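Local atomic coordinates of triacylglycerol lipase (Rhizopus niveus, PDB entry 1LGY), a protein that hydrolyses the ester bonds of triacylglycerols and their partial glycerides, with strong preference for the 1 and 3 positions, releasing fatty acids. Residues Lys19-Ala24 and Ile263-Cys268; Leu59-Asn64 and Leu113-Gln118; Ser98-Val103 and Pro183-Tyr188. All coordinates share one frame; numbering follows the deposited sequence.

Interaction 1: Lys19-Ala24 and Ile263-Cys268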
ATOM      1  N   LYS A  19       6.475   9.268   6.558  1.00 18.67           N
ATOM      2  CA  LYS A  19       6.042   8.566   7.754  1.00 15.09           C
ATOM      3  C   LYS A  19       5.489   7.233   7.369  1.00 16.32           C
ATOM      4  O   LYS A  19       5.772   6.249   8.039  1.00 21.53           O
ATOM      5  CB  LYS A  19       4.957   9.355   8.504  1.00 15.14           C
ATOM      6  CG  LYS A  19       4.291   8.631   9.645  1.00 10.13           C
ATOM      7  CD  LYS A  19       3.666   9.718  10.460  1.00 17.37           C
ATOM      8  CE  LYS A  19       3.185   9.179  11.803  1.00 19.42           C
ATOM      9  NZ  LYS A  19       1.761   8.913  11.753  1.00 23.50           N
ATOM     10  N   TYR A  20       4.758   7.201   6.256  1.00 17.64           N
ATOM     11  CA  TYR A  20       4.160   5.970   5.828  1.00 15.10           C
ATOM     12  C   TYR A  20       5.054   5.051   5.052  1.00 16.41           C
ATOM     13  O   TYR A  20       4.821   3.842   5.084  1.00 20.45           O
ATOM     14  CB  TYR A  20       2.934   6.302   5.053  1.00 15.50           C
ATOM     15  CG  TYR A  20       1.940   6.935   6.000  1.00 10.33           C
ATOM     16  CD1 TYR A  20       1.533   6.254   7.138  1.00 14.61           C
ATOM     17  CD2 TYR A  20       1.473   8.205   5.756  1.00 15.59           C
ATOM     18  CE1 TYR A  20       0.665   6.837   8.047  1.00 10.81           C
ATOM     19  CE2 TYR A  20       0.601   8.793   6.653  1.00 12.02           C
ATOM     20  CZ  TYR A  20       0.212   8.103   7.790  1.00 15.40           C
ATOM     21  OH  TYR A  20      -0.635   8.707   8.701  1.00 22.91           O
ATOM     22  N   ALA A  21       6.092   5.546   4.383  1.00 11.93           N
ATOM     23  CA  ALA A  21       7.033   4.664   3.771  1.00  5.51           C
ATOM     24  C   ALA A  21       7.781   3.958   4.891  1.00 11.78           C
ATOM     25  O   ALA A  21       7.923   2.743   4.889  1.00 15.29           O
ATOM     26  CB  ALA A  21       7.952   5.488   2.958  1.00 13.29           C
ATOM     27  N   GLY A  22       8.153   4.686   5.954  1.00 15.77           N
ATOM     28  CA  GLY A  22       8.808   4.130   7.141  1.00 12.32           C
ATOM     29  C   GLY A  22       8.007   3.051   7.874  1.00 11.97           C
ATOM     30  O   GLY A  22       8.600   2.094   8.387  1.00 14.57           O
ATOM     31  N   ILE A  23       6.676   3.145   7.910  1.00  6.11           N
ATOM     32  CA  ILE A  23       5.865   2.138   8.542  1.00  3.13           C
ATOM     33  C   ILE A  23       5.786   0.970   7.597  1.00  5.57           C
ATOM     34  O   ILE A  23       6.038  -0.145   8.023  1.00  6.46           O
ATOM     35  CB  ILE A  23       4.469   2.702   8.843  1.00  6.46           C
ATOM     36  CG1 ILE A  23       4.617   3.857   9.877  1.00  2.06           C
ATOM     37  CG2 ILE A  23       3.580   1.593   9.379  1.00  3.11           C
ATOM     38  CD1 ILE A  23       3.360   4.450  10.556  1.00  6.61           C
ATOM     39  N   ALA A  24       5.525   1.177   6.305  1.00  7.30           N
ATOM     40  CA  ALA A  24       5.583   0.074   5.345  1.00  9.78           C
ATOM     41  C   ALA A  24       6.922  -0.674   5.420  1.00  7.26           C
ATOM     42  O   ALA A  24       6.911  -1.884   5.292  1.00 11.43           O
ATOM     43  CB  ALA A  24       5.403   0.610   3.955  1.00  3.32           C
ATOM     44  N   ILE A 263      14.786   5.298   3.077  1.00 18.63           N
ATOM     45  CA  ILE A 263      14.498   4.257   4.058  1.00 12.24           C
ATOM     46  C   ILE A 263      14.646   2.926   3.312  1.00 14.07           C
ATOM     47  O   ILE A 263      14.070   2.832   2.220  1.00 17.81           O
ATOM     48  CB  ILE A 263      13.068   4.445   4.586  1.00 12.35           C
ATOM     49  CG1 ILE A 263      12.882   5.761   5.304  1.00 10.62           C
ATOM     50  CG2 ILE A 263      12.801   3.310   5.552  1.00 12.60           C
ATOM     51  CD1 ILE A 263      11.433   6.179   5.572  1.00 16.74           C
ATOM     52  N   ASN A 264      15.389   1.894   3.757  1.00  8.07           N
ATOM     53  CA  ASN A 264      15.394   0.633   3.021  1.00 15.31           C
ATOM     54  C   ASN A 264      14.016  -0.032   3.103  1.00 18.20           C
ATOM     55  O   ASN A 264      13.382  -0.160   4.162  1.00 22.65           O
ATOM     56  CB  ASN A 264      16.444  -0.338   3.576  1.00 13.49           C
ATOM     57  CG  ASN A 264      16.352  -1.766   3.067  1.00 10.94           C
ATOM     58  OD1 ASN A 264      15.899  -2.626   3.796  1.00 22.27           O
ATOM     59  ND2 ASN A 264      16.699  -2.157   1.860  1.00 17.69           N
ATOM     60  N   GLU A 265      13.558  -0.420   1.911  1.00 16.92           N
ATOM     61  CA  GLU A 265      12.262  -1.048   1.727  1.00 13.55           C
ATOM     62  C   GLU A 265      12.654  -2.380   1.164  1.00 11.55           C
ATOM     63  O   GLU A 265      13.058  -2.509   0.013  1.00 16.53           O
ATOM     64  CB  GLU A 265      11.433  -0.248   0.724  1.00  6.21           C
ATOM     65  CG  GLU A 265      10.969   1.174   1.168  1.00  5.80           C
ATOM     66  CD  GLU A 265       9.953   1.342   2.296  1.00  4.90           C
ATOM     67  OE1 GLU A 265       9.425   0.374   2.816  1.00 14.45           O
ATOM     68  OE2 GLU A 265       9.653   2.453   2.692  1.00  9.23           O
ATOM     69  N   GLY A 266      12.710  -3.363   2.034  1.00 14.47           N
ATOM     70  CA  GLY A 266      12.970  -4.710   1.552  1.00 13.47           C
ATOM     71  C   GLY A 266      13.792  -5.571   2.477  1.00 16.05           C
ATOM     72  O   GLY A 266      13.672  -6.791   2.390  1.00 14.26           O
ATOM     73  N   SER A 267      14.615  -4.973   3.367  1.00 15.35           N
ATOM     74  CA  SER A 267      15.551  -5.737   4.171  1.00 15.77           C
ATOM     75  C   SER A 267      15.732  -5.318   5.613  1.00 14.90           C
ATOM     76  O   SER A 267      16.560  -5.868   6.339  1.00 16.94           O
ATOM     77  CB  SER A 267      16.917  -5.717   3.491  1.00 20.50           C
ATOM     78  OG  SER A 267      16.859  -6.182   2.151  1.00 23.23           O
ATOM     79  N   CYS A 268      14.942  -4.323   6.019  1.00 17.81           N
ATOM     80  CA  CYS A 268      14.894  -3.821   7.378  1.00 15.55           C
ATOM     81  C   CYS A 268      16.190  -3.163   7.805  1.00 17.93           C
ATOM     82  O   CYS A 268      16.608  -3.207   8.960  1.00 20.08           O
ATOM     83  CB  CYS A 268      14.555  -4.958   8.322  1.00 15.61           C
ATOM     84  SG  CYS A 268      14.303  -4.286   9.973  1.00 20.58           S
TER

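Interaction 2: Leu59-Asn64 and Leu113-Gln118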
ATOM      1  N   LEU A  59       2.146 -18.805   4.415  1.00 14.15           N
ATOM      2  CA  LEU A  59       3.315 -19.495   3.950  1.00 10.42           C
ATOM      3  C   LEU A  59       3.254 -19.854   2.490  1.00 16.78           C
ATOM      4  O   LEU A  59       4.306 -19.871   1.822  1.00 18.90           O
ATOM      5  CB  LEU A  59       3.502 -20.716   4.776  1.00  8.42           C
ATOM      6  CG  LEU A  59       3.687 -20.520   6.259  1.00  7.49           C
ATOM      7  CD1 LEU A  59       4.047 -21.821   6.842  1.00  3.80           C
ATOM      8  CD2 LEU A  59       4.793 -19.539   6.564  1.00  7.70           C
ATOM      9  N   LEU A  60       2.004 -20.069   2.021  1.00 15.67           N
ATOM     10  CA  LEU A  60       1.681 -20.341   0.626  1.00 17.14           C
ATOM     11  C   LEU A  60       2.153 -19.226  -0.283  1.00 19.36           C
ATOM     12  O   LEU A  60       3.049 -19.518  -1.065  1.00 26.65           O
ATOM     13  CB  LEU A  60       0.162 -20.553   0.473  1.00 16.77           C
ATOM     14  CG  LEU A  60      -0.364 -21.771   1.311  1.00 21.65           C
ATOM     15  CD1 LEU A  60      -1.788 -22.084   0.906  1.00 21.10           C
ATOM     16  CD2 LEU A  60       0.527 -23.027   1.110  1.00 14.97           C
ATOM     17  N   SER A  61       1.684 -17.976  -0.189  1.00 18.43           N
ATOM     18  CA  SER A  61       2.157 -16.824  -0.973  1.00 18.36           C
ATOM     19  C   SER A  61       3.159 -15.824  -0.335  1.00 19.73           C
ATOM     20  O   SER A  61       3.548 -14.805  -0.911  1.00 21.79           O
ATOM     21  CB  SER A  61       0.930 -16.071  -1.411  1.00 19.76           C
ATOM     22  OG  SER A  61       0.124 -15.774  -0.278  1.00 19.72           O
ATOM     23  N   ASP A  62       3.657 -16.089   0.861  1.00 20.27           N
ATOM     24  CA  ASP A  62       4.491 -15.185   1.662  1.00 20.84           C
ATOM     25  C   ASP A  62       3.997 -13.732   1.766  1.00 18.54           C
ATOM     26  O   ASP A  62       4.698 -12.723   1.733  1.00 22.16           O
ATOM     27  CB  ASP A  62       5.924 -15.250   1.130  1.00 23.14           C
ATOM     28  CG  ASP A  62       6.950 -14.651   2.101  1.00 22.07           C
ATOM     29  OD1 ASP A  62       6.878 -14.782   3.336  1.00 20.26           O
ATOM     30  OD2 ASP A  62       7.851 -14.008   1.585  1.00 28.51           O
ATOM     31  N   THR A  63       2.708 -13.677   1.994  1.00 13.33           N
ATOM     32  CA  THR A  63       2.004 -12.449   2.225  1.00 12.55           C
ATOM     33  C   THR A  63       2.054 -12.322   3.752  1.00 13.25           C
ATOM     34  O   THR A  63       1.644 -13.189   4.512  1.00  7.72           O
ATOM     35  CB  THR A  63       0.551 -12.638   1.605  1.00 16.86           C
ATOM     36  OG1 THR A  63       0.758 -12.651   0.190  1.00 11.57           O
ATOM     37  CG2 THR A  63      -0.460 -11.530   1.875  1.00 10.25           C
ATOM     38  N   ASN A  64       2.722 -11.298   4.276  1.00 14.58           N
ATOM     39  CA  ASN A  64       2.712 -11.097   5.712  1.00 12.05           C
ATOM     40  C   ASN A  64       2.097  -9.756   6.054  1.00 12.25           C
ATOM     41  O   ASN A  64       1.906  -8.935   5.174  1.00 15.49           O
ATOM     42  CB  ASN A  64       4.094 -11.156   6.250  1.00  9.60           C
ATOM     43  CG  ASN A  64       4.803 -12.419   5.844  1.00  4.39           C
ATOM     44  OD1 ASN A  64       5.019 -13.276   6.673  1.00  8.09           O
ATOM     45  ND2 ASN A  64       5.210 -12.538   4.578  1.00 11.88           N
ATOM     46  N   LEU A 113      -5.488 -10.909  -5.775  1.00 12.16           N
ATOM     47  CA  LEU A 113      -6.739 -11.261  -5.155  1.00  9.12           C
ATOM     48  C   LEU A 113      -6.637 -12.645  -4.528  1.00 12.84           C
ATOM     49  O   LEU A 113      -7.015 -12.717  -3.365  1.00 16.72           O
ATOM     50  CB  LEU A 113      -7.848 -11.233  -6.185  1.00 10.55           C
ATOM     51  CG  LEU A 113      -9.170 -11.423  -5.526  1.00  8.16           C
ATOM     52  CD1 LEU A 113      -9.528 -10.257  -4.617  1.00 10.09           C
ATOM     53  CD2 LEU A 113     -10.156 -11.600  -6.623  1.00 12.52           C
ATOM     54  N   SER A 114      -6.167 -13.768  -5.112  1.00 11.15           N
ATOM     55  CA  SER A 114      -6.011 -14.990  -4.333  1.00 14.82           C
ATOM     56  C   SER A 114      -5.048 -14.885  -3.154  1.00 12.57           C
ATOM     57  O   SER A 114      -5.239 -15.582  -2.179  1.00 14.39           O
ATOM     58  CB  SER A 114      -5.531 -16.210  -5.167  1.00 16.81           C
ATOM     59  OG  SER A 114      -4.211 -16.168  -5.705  1.00 27.12           O
ATOM     60  N   SER A 115      -4.022 -14.044  -3.133  1.00 14.61           N
ATOM     61  CA  SER A 115      -3.241 -13.854  -1.912  1.00 13.50           C
ATOM     62  C   SER A 115      -4.077 -13.092  -0.903  1.00 13.38           C
ATOM     63  O   SER A 115      -3.937 -13.292   0.297  1.00 10.96           O
ATOM     64  CB  SER A 115      -2.031 -13.057  -2.167  1.00  7.50           C
ATOM     65  OG  SER A 115      -1.249 -13.779  -3.093  1.00 13.20           O
ATOM     66  N   TYR A 116      -5.031 -12.273  -1.355  1.00 17.33           N
ATOM     67  CA  TYR A 116      -5.804 -11.476  -0.417  1.00 15.08           C
ATOM     68  C   TYR A 116      -6.831 -12.314   0.338  1.00 15.71           C
ATOM     69  O   TYR A 116      -7.003 -12.187   1.556  1.00 16.22           O
ATOM     70  CB  TYR A 116      -6.438 -10.361  -1.206  1.00 15.06           C
ATOM     71  CG  TYR A 116      -7.266  -9.518  -0.267  1.00 23.71           C
ATOM     72  CD1 TYR A 116      -6.663  -8.705   0.724  1.00 24.91           C
ATOM     73  CD2 TYR A 116      -8.649  -9.666  -0.329  1.00 20.25           C
ATOM     74  CE1 TYR A 116      -7.471  -8.060   1.668  1.00 22.71           C
ATOM     75  CE2 TYR A 116      -9.445  -9.022   0.610  1.00 23.70           C
ATOM     76  CZ  TYR A 116      -8.857  -8.242   1.592  1.00 23.72           C
ATOM     77  OH  TYR A 116      -9.699  -7.695   2.529  1.00 30.11           O
ATOM     78  N   GLU A 117      -7.484 -13.220  -0.376  1.00 14.51           N
ATOM     79  CA  GLU A 117      -8.476 -14.091   0.220  1.00 13.71           C
ATOM     80  C   GLU A 117      -7.777 -14.985   1.180  1.00 13.48           C
ATOM     81  O   GLU A 117      -8.427 -15.442   2.118  1.00 15.82           O
ATOM     82  CB  GLU A 117      -9.180 -15.022  -0.757  1.00 10.59           C
ATOM     83  CG  GLU A 117     -10.331 -14.436  -1.535  1.00 13.82           C
ATOM     84  CD  GLU A 117     -10.480 -14.953  -2.956  1.00 13.13           C
ATOM     85  OE1 GLU A 117     -10.178 -16.102  -3.281  1.00 14.66           O
ATOM     86  OE2 GLU A 117     -10.918 -14.170  -3.774  1.00 20.09           O
ATOM     87  N   GLN A 118      -6.474 -15.219   0.999  1.00 15.20           N
ATOM     88  CA  GLN A 118      -5.762 -16.087   1.935  1.00 14.67           C
ATOM     89  C   GLN A 118      -5.526 -15.503   3.292  1.00 16.08           C
ATOM     90  O   GLN A 118      -5.276 -16.234   4.246  1.00 19.12           O
ATOM     91  CB  GLN A 118      -4.440 -16.461   1.388  1.00 13.99           C
ATOM     92  CG  GLN A 118      -4.548 -17.607   0.389  1.00 18.79           C
ATOM     93  CD  GLN A 118      -3.334 -17.689  -0.519  1.00 22.45           C
ATOM     94  OE1 GLN A 118      -3.405 -18.322  -1.561  1.00 26.63           O
ATOM     95  NE2 GLN A 118      -2.181 -17.058  -0.248  1.00 25.09           N
TER

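Interaction 3: Ser98-Val103 and Pro183-Tyr188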
ATOM      1  N   SER A  98      -9.161 -11.666 -12.551  1.00 17.91           N
ATOM      2  CA  SER A  98     -10.302 -12.316 -11.889  1.00 17.92           C
ATOM      3  C   SER A  98     -11.379 -11.241 -11.754  1.00 17.82           C
ATOM      4  O   SER A  98     -11.125 -10.029 -11.798  1.00 19.02           O
ATOM      5  CB  SER A  98     -10.043 -12.773 -10.470  1.00 19.03           C
ATOM      6  OG  SER A  98      -9.222 -13.933 -10.406  1.00 25.53           O
ATOM      7  N   ASP A  99     -12.619 -11.663 -11.579  1.00 16.39           N
ATOM      8  CA  ASP A  99     -13.724 -10.746 -11.438  1.00 16.21           C
ATOM      9  C   ASP A  99     -13.723 -10.255 -10.031  1.00 18.55           C
ATOM     10  O   ASP A  99     -13.415 -10.993  -9.087  1.00 16.58           O
ATOM     11  CB  ASP A  99     -15.082 -11.402 -11.696  1.00 19.17           C
ATOM     12  CG  ASP A  99     -15.457 -11.511 -13.173  1.00 26.30           C
ATOM     13  OD1 ASP A  99     -14.956 -10.705 -13.967  1.00 23.59           O
ATOM     14  OD2 ASP A  99     -16.274 -12.383 -13.525  1.00 24.75           O
ATOM     15  N   TYR A 100     -14.037  -8.951  -9.991  1.00 15.76           N
ATOM     16  CA  TYR A 100     -14.138  -8.249  -8.742  1.00 12.09           C
ATOM     17  C   TYR A 100     -15.613  -8.292  -8.439  1.00 11.58           C
ATOM     18  O   TYR A 100     -16.366  -7.429  -8.853  1.00  8.62           O
ATOM     19  CB  TYR A 100     -13.655  -6.796  -8.900  1.00 12.89           C
ATOM     20  CG  TYR A 100     -13.399  -6.187  -7.556  1.00 13.99           C
ATOM     21  CD1 TYR A 100     -12.627  -6.888  -6.643  1.00  9.60           C
ATOM     22  CD2 TYR A 100     -13.955  -4.962  -7.207  1.00 16.45           C
ATOM     23  CE1 TYR A 100     -12.415  -6.374  -5.376  1.00  8.84           C
ATOM     24  CE2 TYR A 100     -13.735  -4.440  -5.928  1.00 11.38           C
ATOM     25  CZ  TYR A 100     -12.979  -5.157  -5.033  1.00 10.09           C
ATOM     26  OH  TYR A 100     -12.825  -4.710  -3.757  1.00 13.16           O
ATOM     27  N   LYS A 101     -15.986  -9.311  -7.682  1.00 11.72           N
ATOM     28  CA  LYS A 101     -17.366  -9.580  -7.350  1.00 15.02           C
ATOM     29  C   LYS A 101     -18.184  -8.477  -6.734  1.00 20.68           C
ATOM     30  O   LYS A 101     -19.393  -8.481  -7.006  1.00 22.97           O
ATOM     31  CB  LYS A 101     -17.462 -10.805  -6.429  1.00 17.27           C
ATOM     32  CG  LYS A 101     -17.358 -12.029  -7.377  1.00 26.30           C
ATOM     33  CD  LYS A 101     -17.554 -13.440  -6.824  1.00 25.97           C
ATOM     34  CE  LYS A 101     -16.310 -13.902  -6.135  1.00 24.41           C
ATOM     35  NZ  LYS A 101     -16.458 -15.296  -5.849  1.00 26.23           N
ATOM     36  N   PRO A 102     -17.644  -7.534  -5.935  1.00 18.65           N
ATOM     37  CA  PRO A 102     -18.426  -6.429  -5.395  1.00 19.83           C
ATOM     38  C   PRO A 102     -18.917  -5.434  -6.411  1.00 19.09           C
ATOM     39  O   PRO A 102     -19.982  -4.872  -6.229  1.00 22.43           O
ATOM     40  CB  PRO A 102     -17.527  -5.811  -4.373  1.00 22.14           C
ATOM     41  CG  PRO A 102     -16.823  -7.021  -3.818  1.00 17.52           C
ATOM     42  CD  PRO A 102     -16.438  -7.700  -5.130  1.00 19.54           C
ATOM     43  N   VAL A 103     -18.193  -5.237  -7.509  1.00 18.38           N
ATOM     44  CA  VAL A 103     -18.520  -4.218  -8.502  1.00 17.76           C
ATOM     45  C   VAL A 103     -18.633  -4.816  -9.883  1.00 20.16           C
ATOM     46  O   VAL A 103     -17.709  -5.503 -10.320  1.00 25.18           O
ATOM     47  CB  VAL A 103     -17.449  -3.149  -8.514  1.00 15.72           C
ATOM     48  CG1 VAL A 103     -17.856  -2.045  -9.463  1.00 18.93           C
ATOM     49  CG2 VAL A 103     -17.259  -2.615  -7.094  1.00 15.77           C
ATOM     50  N   PRO A 183      -9.928  -0.642 -15.829  1.00  9.14           N
ATOM     51  CA  PRO A 183     -10.460   0.701 -15.649  1.00  9.28           C
ATOM     52  C   PRO A 183     -11.709   0.829 -14.798  1.00  9.82           C
ATOM     53  O   PRO A 183     -11.763   1.772 -14.007  1.00  8.32           O
ATOM     54  CB  PRO A 183     -10.633   1.193 -17.068  1.00 12.29           C
ATOM     55  CG  PRO A 183      -9.586   0.420 -17.866  1.00  9.58           C
ATOM     56  CD  PRO A 183      -9.679  -0.926 -17.251  1.00  2.47           C
ATOM     57  N   THR A 184     -12.711  -0.077 -14.912  1.00 10.95           N
ATOM     58  CA  THR A 184     -13.892  -0.010 -14.066  1.00  9.91           C
ATOM     59  C   THR A 184     -13.499  -0.131 -12.611  1.00 15.17           C
ATOM     60  O   THR A 184     -14.148   0.465 -11.764  1.00 17.75           O
ATOM     61  CB  THR A 184     -14.913  -1.140 -14.376  1.00 11.40           C
ATOM     62  OG1 THR A 184     -15.427  -0.946 -15.715  1.00  7.00           O
ATOM     63  CG2 THR A 184     -16.044  -1.171 -13.344  1.00  6.22           C
ATOM     64  N   PHE A 185     -12.470  -0.897 -12.224  1.00 16.85           N
ATOM     65  CA  PHE A 185     -12.135  -1.018 -10.811  1.00 16.88           C
ATOM     66  C   PHE A 185     -11.525   0.294 -10.399  1.00 15.54           C
ATOM     67  O   PHE A 185     -11.858   0.798  -9.346  1.00 20.94           O
ATOM     68  CB  PHE A 185     -11.149  -2.174 -10.587  1.00 13.48           C
ATOM     69  CG  PHE A 185     -10.416  -2.203  -9.263  1.00 10.49           C
ATOM     70  CD1 PHE A 185     -11.011  -2.739  -8.139  1.00  7.71           C
ATOM     71  CD2 PHE A 185      -9.108  -1.664  -9.178  1.00 11.51           C
ATOM     72  CE1 PHE A 185     -10.325  -2.748  -6.913  1.00  7.99           C
ATOM     73  CE2 PHE A 185      -8.438  -1.679  -7.961  1.00  3.20           C
ATOM     74  CZ  PHE A 185      -9.048  -2.220  -6.829  1.00  8.81           C
ATOM     75  N   ALA A 186     -10.682   0.868 -11.223  1.00 15.14           N
ATOM     76  CA  ALA A 186     -10.060   2.142 -10.924  1.00 12.19           C
ATOM     77  C   ALA A 186     -11.079   3.234 -10.659  1.00 13.81           C
ATOM     78  O   ALA A 186     -10.998   4.031  -9.718  1.00 17.28           O
ATOM     79  CB  ALA A 186      -9.196   2.533 -12.119  1.00 13.25           C
ATOM     80  N   TYR A 187     -12.109   3.196 -11.492  1.00 10.49           N
ATOM     81  CA  TYR A 187     -13.139   4.178 -11.436  1.00 15.43           C
ATOM     82  C   TYR A 187     -13.834   4.028 -10.112  1.00 16.04           C
ATOM     83  O   TYR A 187     -13.968   5.008  -9.392  1.00 22.41           O
ATOM     84  CB  TYR A 187     -14.129   3.982 -12.595  1.00 16.89           C
ATOM     85  CG  TYR A 187     -15.366   4.866 -12.442  1.00 16.49           C
ATOM     86  CD1 TYR A 187     -15.260   6.213 -12.737  1.00 17.01           C
ATOM     87  CD2 TYR A 187     -16.565   4.351 -11.942  1.00 16.75           C
ATOM     88  CE1 TYR A 187     -16.340   7.061 -12.528  1.00 16.28           C
ATOM     89  CE2 TYR A 187     -17.657   5.204 -11.728  1.00 13.47           C
ATOM     90  CZ  TYR A 187     -17.516   6.552 -12.028  1.00 13.66           C
ATOM     91  OH  TYR A 187     -18.534   7.434 -11.773  1.00 20.47           O
ATOM     92  N   TYR A 188     -14.216   2.826  -9.734  1.00 18.38           N
ATOM     93  CA  TYR A 188     -14.898   2.604  -8.471  1.00 16.84           C
ATOM     94  C   TYR A 188     -14.082   3.092  -7.291  1.00 17.71           C
ATOM     95  O   TYR A 188     -14.659   3.591  -6.336  1.00 15.54           O
ATOM     96  CB  TYR A 188     -15.212   1.090  -8.354  1.00 16.75           C
ATOM     97  CG  TYR A 188     -15.474   0.602  -6.942  1.00 12.69           C
ATOM     98  CD1 TYR A 188     -16.725   0.761  -6.369  1.00 15.21           C
ATOM     99  CD2 TYR A 188     -14.430   0.061  -6.194  1.00 13.05           C
ATOM    100  CE1 TYR A 188     -16.955   0.389  -5.027  1.00 16.04           C
ATOM    101  CE2 TYR A 188     -14.641  -0.302  -4.855  1.00 14.16           C
ATOM    102  CZ  TYR A 188     -15.900  -0.132  -4.283  1.00 15.72           C
ATOM    103  OH  TYR A 188     -16.102  -0.431  -2.954  1.00 16.85           O
TER

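Interaction 1: Lys19-Ala24 and Ile263-Cys268
Glu265 and Ile263, on the C-terminal arm of this alpha/beta-hydrolase fold, press against Ala21, Gly22 and Ala24 on one side of helix 11-26. The arm starts as strand 263-264, paired antiparallel with strand 259-260 just after the catalytic His257, and a disulfide from Cys268 to Cys29 ties its end back near the same helix. From CB, which leaves the backbone alongside the helix instead of at it, the Glu265 chain sets CG anti to its own carbonyl carbon and then turns back about the CB-CG bond (chi2 -67°), which places CD 3.6 Å from Ala21 O. OE1 lies 3.8 Å from Ala24 C. OE2 takes the tighter place, 2.8 Å from Ala21 O and 3.5 Å from Ala21 CB. A carbonyl oxygen and a charged carboxylate oxygen that close would repel each other, which would be consistent with a raised proton affinity for this buried carboxyl, though that is not demonstrated. Glu265 also touches His144 and Ala25, and its side chain sits about 7 Å from those of the catalytic Ser145 and His257. Ile263 points at the helix and packs its methyl on the helix backbone: chi2 of 166° carries CD1 outward onto Gly22, 3.6 Å from Gly22 N and 3.7 Å from Gly22 CA.

Interaction 2: Leu59-Asn64 and Leu113-Gln118
In the G1 beta bulge that closes the hairpin between strands 51-58 and 63-70, Ser61 and Thr63 turn their side chains to Ser115 and Gln118 of helix 110-133. Asp62, with the left-handed backbone (phi 46°) of the bulge's first position, faces Ser58 together with Thr63. Ser61 OG sits between its own backbone N and carbonyl carbon, and it is the hub of the contact. It hydrogen-bonds Thr63 OG1 at 3.2 Å and also Ser58 OG, while Gln118 NE2, at the tip of a side chain extended beyond CG, comes within 2.6 Å of Ser61 OG. Gln118 NE2 has a weak bond to Ser58 OG as well. The hairpin lies at the edge of the large mixed sheet of the alpha/beta-hydrolase fold, where 51-58 is an outermost strand, and these polar side chains join the edge of the sheet to the start of the helix. Ser115 meets both hairpin residues: Ser115 CB packs 3.7 Å from Thr63 OG1, and Ser115 OG lies 3.6 Å from Ser61 CB but bonds back to Gly111 O in its own helix. Within the hairpin, Asn64 ND2 gives Asp62 OD1 a nearly straight 3.1 Å bond (167°) that arrives from above the carboxylate plane.

Interaction 3: Ser98-Val103 and Pro183-Tyr188
Phe185 sets its ring edge on one face of Tyr100, a T-shaped pair with planes at 88° and centroids 5.2 Å apart. The touch falls toward the rim, with Phe185 CD1 3.8 Å from Tyr100 CD2, and Phe185 CE1 lies 3.9 Å from Tyr100 CE2. Over the opposite face of Tyr100, above the centre, sits Pro102 CD, so the ring is held between helix 183-192 and its own turn. At the edge of Tyr100, near its plane, Tyr188 CE2 approaches Tyr100 CE2 to 4.4 Å. The Tyr188 ring in turn is covered on one face by Val103: CG2 stands 3.6 Å from the ring centroid, 15° off the normal, a well-centred CH-pi contact. What brings Val103 round to the helix is a type I beta turn from Tyr100 to Val103, closed by Val103 N to Tyr100 O at 3.2 Å, in the loop joining strands 97-99 and 107-109. The contact thus fastens a peripheral hairpin of the alpha/beta-hydrolase fold to the first turns of helix 183-192, away from the catalytic residues. Helix 146-161 lies alongside: Gln160 NE2 hydrogen-bonds both Tyr100 OH and Tyr188 OH, and Met156 touches both rings. With CG1 anti to the backbone N (chi1 -175°), the other branch of Val103 reaches Thr184, CG1 to Thr184 CG2 being 4.4 Å.

Overall arrangement
From the N terminus, helix 11-26 opens interaction 1, and its partner arrives only near the C terminus, after the catalytic histidine, so this contact closes a loop over almost the whole chain and the other two nest inside it. Next comes the bulged hairpin of 59-64, then 98-103, then 113-118 to complete interaction 2, and finally 183-188 to complete interaction 3: these two loops cross. They also touch, where Leu113 CD2 packs 4.0 Å from Ser98 CB. Together they link the sheet's edge, helix 110-133, the small hairpin and helix 183-192. Interaction 1 lies across the chain's centre from interaction 3, their centres about 29 Å apart.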